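Local coordinates for protein cytidine deaminase (Mycobacterium tuberculosis, PDB 4WIG) that catalyses the zinc-dependent hydrolytic deamination of cytidine and 2'-deoxycytidine to uridine and 2'-deoxyuridine, probably serving pyrimidine salvage as a homotetramer, at residues 4-7 with 8-11; 48-51 with 52-55. The protein carries 1 engineered substitution. All coordinates share one frame; numbering follows the deposited sequence.

The two contacts follow one another along the chain and lie on opposite sides of its centre, with centres about 29 Å apart and nearest atoms about 17 Å apart. Contact 1 (residues 4-11) starts helix 6-17, which packs on strand 73-80 of the mixed sheet; no other subunit of the assembly touches residues 4-11. Contact 2 (residues 48-55) is the loop that leaves strand 40-44 and leads to helix 57-67, ending just before the zinc ligand Cys56. Both lie within the CMP/dCMP-type deaminase family region, yet their surroundings differ: the first opens an outer helix of the subunit, while the second lies near a zinc ion and meets two other copies of the protein in the tetramer.

Contact 1 of 2, residues 4-7 with 8-11; sequences VDWN and MLRG
Leu9 N, Arg10 N and Gly11 N donate to Asp5 O, Trp6 O and Asn7 O, the first i to i+4 bonds of helix 6-17, the Arg10 N to Trp6 O bond being 2.8 Å long. Asp5 is the N-cap. With CG anti to its own backbone N (chi1 -170°), its carboxylate turns back over the first turn, and OD2 accepts from Met8 N at 3.0 Å, the N-H approaching from above the carboxylate plane. A short acid suits this place, because it reaches an amide that has no helical carbonyl before it, and its negative charge should favour the helix start. The same turn brings Met8 CB to 3.4 Å from Asp5 CG, the two side chains crossing at about a right angle.

On the inner side, Val4 and Leu9 flank the cap as a hydrophobic staple, Val4 CG1 meeting Leu9 CD1 at 3.7 Å. These branched apolar chains, together with Trp6, rest on small Ala75 of strand 73-80 and so seat the helix on the sheet. Arg10 points its guanidinium to Asp107, a salt bridge through NE. The same Val4 methyl also lies over the Trp6 ring, with CG1 3.5 Å above the centre of the indole plane.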
ATOM      1  N   VAL A   4      25.013  18.443  -8.759  1.00 25.67           N
ATOM      2  CA  VAL A   4      24.692  17.480  -7.702  1.00 21.79           C
ATOM      3  C   VAL A   4      25.906  16.588  -7.472  1.00 19.92           C
ATOM      4  O   VAL A   4      26.487  16.077  -8.423  1.00 19.70           O
ATOM      5  CB  VAL A   4      23.486  16.593  -8.087  1.00 21.38           C
ATOM      6  CG1 VAL A   4      23.270  15.471  -7.070  1.00 20.54           C
ATOM      7  CG2 VAL A   4      22.230  17.442  -8.224  1.00 21.22           C
ATOM      8  N   ASP A   5      26.278  16.388  -6.212  1.00 18.02           N
ATOM      9  CA  ASP A   5      27.367  15.477  -5.867  1.00 17.08           C
ATOM     10  C   ASP A   5      26.808  14.057  -5.781  1.00 15.87           C
ATOM     11  O   ASP A   5      26.387  13.604  -4.711  1.00 15.18           O
ATOM     12  CB  ASP A   5      28.004  15.885  -4.539  1.00 17.38           C
ATOM     13  CG  ASP A   5      29.293  15.135  -4.249  1.00 18.12           C
ATOM     14  OD1 ASP A   5      30.076  15.642  -3.421  1.00 18.88           O
ATOM     15  OD2 ASP A   5      29.538  14.058  -4.834  1.00 18.09           O
ATOM     16  N   TRP A   6      26.790  13.375  -6.920  1.00 14.97           N
ATOM     17  CA  TRP A   6      26.217  12.034  -7.017  1.00 14.72           C
ATOM     18  C   TRP A   6      27.010  11.014  -6.220  1.00 15.25           C
ATOM     19  O   TRP A   6      26.428  10.098  -5.642  1.00 15.43           O
ATOM     20  CB  TRP A   6      26.082  11.599  -8.480  1.00 14.04           C
ATOM     21  CG  TRP A   6      25.022  12.383  -9.182  1.00 13.61           C
ATOM     22  CD1 TRP A   6      25.209  13.361 -10.115  1.00 13.49           C
ATOM     23  CD2 TRP A   6      23.605  12.290  -8.972  1.00 12.91           C
ATOM     24  NE1 TRP A   6      23.998  13.878 -10.508  1.00 13.30           N
ATOM     25  CE2 TRP A   6      22.995  13.238  -9.825  1.00 12.87           C
ATOM     26  CE3 TRP A   6      22.792  11.496  -8.151  1.00 12.60           C
ATOM     27  CZ2 TRP A   6      21.598  13.413  -9.889  1.00 12.36           C
ATOM     28  CZ3 TRP A   6      21.384  11.673  -8.216  1.00 12.13           C
ATOM     29  CH2 TRP A   6      20.818  12.629  -9.077  1.00 12.45           C
ATOM     30  N   ASN A   7      28.329  11.174  -6.190  1.00 16.83           N
ATOM     31  CA  ASN A   7      29.183  10.301  -5.393  1.00 17.65           C
ATOM     32  C   ASN A   7      28.796  10.353  -3.913  1.00 16.61           C
ATOM     33  O   ASN A   7      28.716   9.321  -3.242  1.00 16.33           O
ATOM     34  CB  ASN A   7      30.658  10.663  -5.584  1.00 19.68           C
ATOM     35  CG  ASN A   7      31.590   9.657  -4.934  1.00 22.00           C
ATOM     36  OD1 ASN A   7      32.392  10.014  -4.080  1.00 26.09           O
ATOM     37  ND2 ASN A   7      31.457   8.381  -5.312  1.00 23.12           N
ATOM     38  N   MET A   8      28.531  11.557  -3.420  1.00 15.47           N
ATOM     39  CA  MET A   8      28.057  11.749  -2.054  1.00 15.03           C
ATOM     40  C   MET A   8      26.667  11.141  -1.823  1.00 14.07           C
ATOM     41  O   MET A   8      26.434  10.491  -0.812  1.00 13.24           O
ATOM     42  CB  MET A   8      28.055  13.243  -1.703  1.00 15.98           C
ATOM     43  CG  MET A   8      27.480  13.586  -0.332  1.00 16.88           C
ATOM     44  SD  MET A   8      25.676  13.721  -0.246  1.00 18.11           S
ATOM     45  CE  MET A   8      25.353  15.120  -1.321  1.00 17.46           C
ATOM     46  N   LEU A   9      25.740  11.355  -2.753  1.00 13.06           N
ATOM     47  CA  LEU A   9      24.379  10.840  -2.588  1.00 12.74           C
ATOM     48  C   LEU A   9      24.347   9.324  -2.648  1.00 12.58           C
ATOM     49  O   LEU A   9      23.694   8.671  -1.845  1.00 11.89           O
ATOM     50  CB  LEU A   9      23.443  11.397  -3.652  1.00 13.15           C
ATOM     51  CG  LEU A   9      22.831  12.749  -3.364  1.00 13.73           C
ATOM     52  CD1 LEU A   9      21.911  13.092  -4.532  1.00 13.70           C
ATOM     53  CD2 LEU A   9      22.070  12.724  -2.040  1.00 13.74           C
ATOM     54  N   ARG A  10      25.072   8.781  -3.614  1.00 12.52           N
ATOM     55  CA  ARG A  10      25.185   7.343  -3.775  1.00 13.14           C
ATOM     56  C   ARG A  10      25.815   6.712  -2.527  1.00 12.51           C
ATOM     57  O   ARG A  10      25.394   5.650  -2.073  1.00 12.30           O
ATOM     58  CB  ARG A  10      25.992   7.032  -5.039  1.00 14.11           C
ATOM     59  CG  ARG A  10      25.545   5.793  -5.782  1.00 15.76           C
ATOM     60  CD  ARG A  10      26.406   5.536  -7.020  1.00 16.58           C
ATOM     61  NE  ARG A  10      25.853   6.122  -8.241  1.00 17.33           N
ATOM     62  CZ  ARG A  10      26.366   5.937  -9.456  1.00 18.54           C
ATOM     63  NH1 ARG A  10      27.458   5.197  -9.624  1.00 18.57           N
ATOM     64  NH2 ARG A  10      25.783   6.490 -10.513  1.00 18.86           N
ATOM     65  N   GLY A  11      26.801   7.385  -1.950  1.00 12.34           N
ATOM     66  CA  GLY A  11      27.456   6.894  -0.742  1.00 12.40           C
ATOM     67  C   GLY A  11      26.526   6.856   0.454  1.00 12.30           C
ATOM     68  O   GLY A  11      26.496   5.882   1.207  1.00 11.86           O
TER

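Contact 2 of 2, residues 48-51 with 52-55; sequences NVSY and GLTL
Thr54 and Tyr51 meet through a doubly used carbonyl: Tyr51 O accepts from Thr54 N at 3.0 Å and from Thr54 OG1 at 2.7 Å. The hydroxyl gets there because OG1 stands beside its own backbone N (chi1 -66°); it comes close to the carbonyl plane, the amide from above it. Threonine fits because OG1 also accepts a weak bond from Asn48 N (3.5 Å).

Asn48 forms an Asx turn, its CG anti to the backbone N (chi1 -168°) and OD1 accepting from Ser50 N at 2.9 Å, and its side chain runs alongside that of Leu53. Leu53 N donates to Ser50 O, closing a 3-10 turn, and a water joins Gly52 N to Ser50 OG.

Val49 N donates a hydrogen bond to Glu98 OE2 of a second subunit, and the Tyr51 ring meets Tyr51 of a third in parallel planes. The side chain of Ser50 lies about 4 Å from a bound zinc ion and packs on Cys89 of that third subunit. The Thr54 side chain is about 4 Å from that of engineered Asp47, a substrate-binding position by similarity, so the turn probably helps shape the active-site edge. Within its own chain, the loop bridges strand 40-44 and helix 57-67.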
ATOM      1  N   ASN A  48       7.648  -6.423   5.738  1.00 10.16           N
ATOM      2  CA  ASN A  48       6.645  -6.900   6.689  1.00 10.23           C
ATOM      3  C   ASN A  48       6.257  -8.345   6.376  1.00 10.34           C
ATOM      4  O   ASN A  48       6.336  -8.783   5.236  1.00  9.83           O
ATOM      5  CB  ASN A  48       5.399  -6.031   6.644  1.00 10.36           C
ATOM      6  CG  ASN A  48       4.467  -6.299   7.804  1.00 10.56           C
ATOM      7  OD1 ASN A  48       3.464  -7.002   7.661  1.00 11.23           O
ATOM      8  ND2 ASN A  48       4.801  -5.758   8.966  1.00 10.69           N
ATOM      9  N   VAL A  49       5.838  -9.075   7.403  1.00 10.72           N
ATOM     10  CA  VAL A  49       5.422 -10.473   7.223  1.00 11.60           C
ATOM     11  C   VAL A  49       4.240 -10.587   6.252  1.00 11.41           C
ATOM     12  O   VAL A  49       4.113 -11.590   5.539  1.00 11.93           O
ATOM     13  CB  VAL A  49       5.134 -11.166   8.581  1.00 12.25           C
ATOM     14  CG1 VAL A  49       3.935 -10.563   9.296  1.00 12.30           C
ATOM     15  CG2 VAL A  49       4.943 -12.662   8.395  1.00 12.83           C
ATOM     16  N   SER A  50       3.371  -9.581   6.232  1.00 11.38           N
ATOM     17  CA  SER A  50       2.435  -9.402   5.110  1.00 11.46           C
ATOM     18  C   SER A  50       3.199  -8.568   4.098  1.00 11.51           C
ATOM     19  O   SER A  50       3.363  -7.371   4.279  1.00 10.59           O
ATOM     20  CB  SER A  50       1.139  -8.712   5.552  1.00 11.30           C
ATOM     21  OG  SER A  50       0.205  -8.612   4.482  1.00 11.10           O
ATOM     22  N   TYR A  51       3.711  -9.212   3.050  1.00 11.73           N
ATOM     23  CA  TYR A  51       4.660  -8.543   2.138  1.00 11.94           C
ATOM     24  C   TYR A  51       4.140  -7.230   1.531  1.00 11.18           C
ATOM     25  O   TYR A  51       4.924  -6.314   1.285  1.00 10.85           O
ATOM     26  CB  TYR A  51       5.085  -9.478   1.006  1.00 12.94           C
ATOM     27  CG  TYR A  51       5.987 -10.639   1.402  1.00 14.19           C
ATOM     28  CD1 TYR A  51       6.191 -11.002   2.737  1.00 14.71           C
ATOM     29  CD2 TYR A  51       6.612 -11.395   0.424  1.00 15.15           C
ATOM     30  CE1 TYR A  51       7.010 -12.082   3.074  1.00 16.15           C
ATOM     31  CE2 TYR A  51       7.439 -12.462   0.751  1.00 15.93           C
ATOM     32  CZ  TYR A  51       7.633 -12.808   2.062  1.00 16.68           C
ATOM     33  OH  TYR A  51       8.453 -13.890   2.367  1.00 18.75           O
ATOM     34  N   GLY A  52       2.835  -7.145   1.284  1.00 10.77           N
ATOM     35  CA  GLY A  52       2.217  -5.938   0.734  1.00 10.39           C
ATOM     36  C   GLY A  52       2.240  -4.708   1.628  1.00 10.22           C
ATOM     37  O   GLY A  52       1.750  -3.643   1.244  1.00 10.58           O
ATOM     38  N   LEU A  53       2.766  -4.859   2.840  1.00  9.68           N
ATOM     39  CA  LEU A  53       2.919  -3.732   3.770  1.00  9.40           C
ATOM     40  C   LEU A  53       4.370  -3.313   3.879  1.00  9.42           C
ATOM     41  O   LEU A  53       4.723  -2.466   4.706  1.00  9.85           O
ATOM     42  CB  LEU A  53       2.353  -4.086   5.149  1.00  9.30           C
ATOM     43  CG  LEU A  53       0.981  -4.755   5.158  1.00  9.37           C
ATOM     44  CD1 LEU A  53       0.471  -4.825   6.595  1.00  9.22           C
ATOM     45  CD2 LEU A  53      -0.023  -4.084   4.239  1.00  9.43           C
ATOM     46  N   THR A  54       5.205  -3.856   2.995  1.00  9.41           N
ATOM     47  CA  THR A  54       6.604  -3.479   2.910  1.00  9.35           C
ATOM     48  C   THR A  54       6.737  -2.012   2.537  1.00  9.30           C
ATOM     49  O   THR A  54       6.008  -1.520   1.671  1.00  8.86           O
ATOM     50  CB  THR A  54       7.328  -4.362   1.874  1.00  9.46           C
ATOM     51  OG1 THR A  54       7.350  -5.721   2.351  1.00  9.40           O
ATOM     52  CG2 THR A  54       8.751  -3.885   1.641  1.00  9.63           C
ATOM     53  N   LEU A  55       7.647  -1.320   3.226  1.00  9.39           N
ATOM     54  CA  LEU A  55       7.952   0.082   2.978  1.00  9.87           C
ATOM     55  C   LEU A  55       9.198   0.190   2.122  1.00  9.49           C
ATOM     56  O   LEU A  55      10.214  -0.432   2.427  1.00  9.31           O
ATOM     57  CB  LEU A  55       8.146   0.805   4.325  1.00 10.35           C
ATOM     58  CG  LEU A  55       6.917   0.753   5.247  1.00 11.12           C
ATOM     59  CD1 LEU A  55       7.258   1.017   6.702  1.00 11.19           C
ATOM     60  CD2 LEU A  55       5.868   1.739   4.754  1.00 11.76           C
TER
HETATM   61  O   HOH W   1       8.513  -8.618   3.549  1.00 19.91           O
HETATM   62  O   HOH W   2       0.756  -8.834   1.499  1.00 16.62           O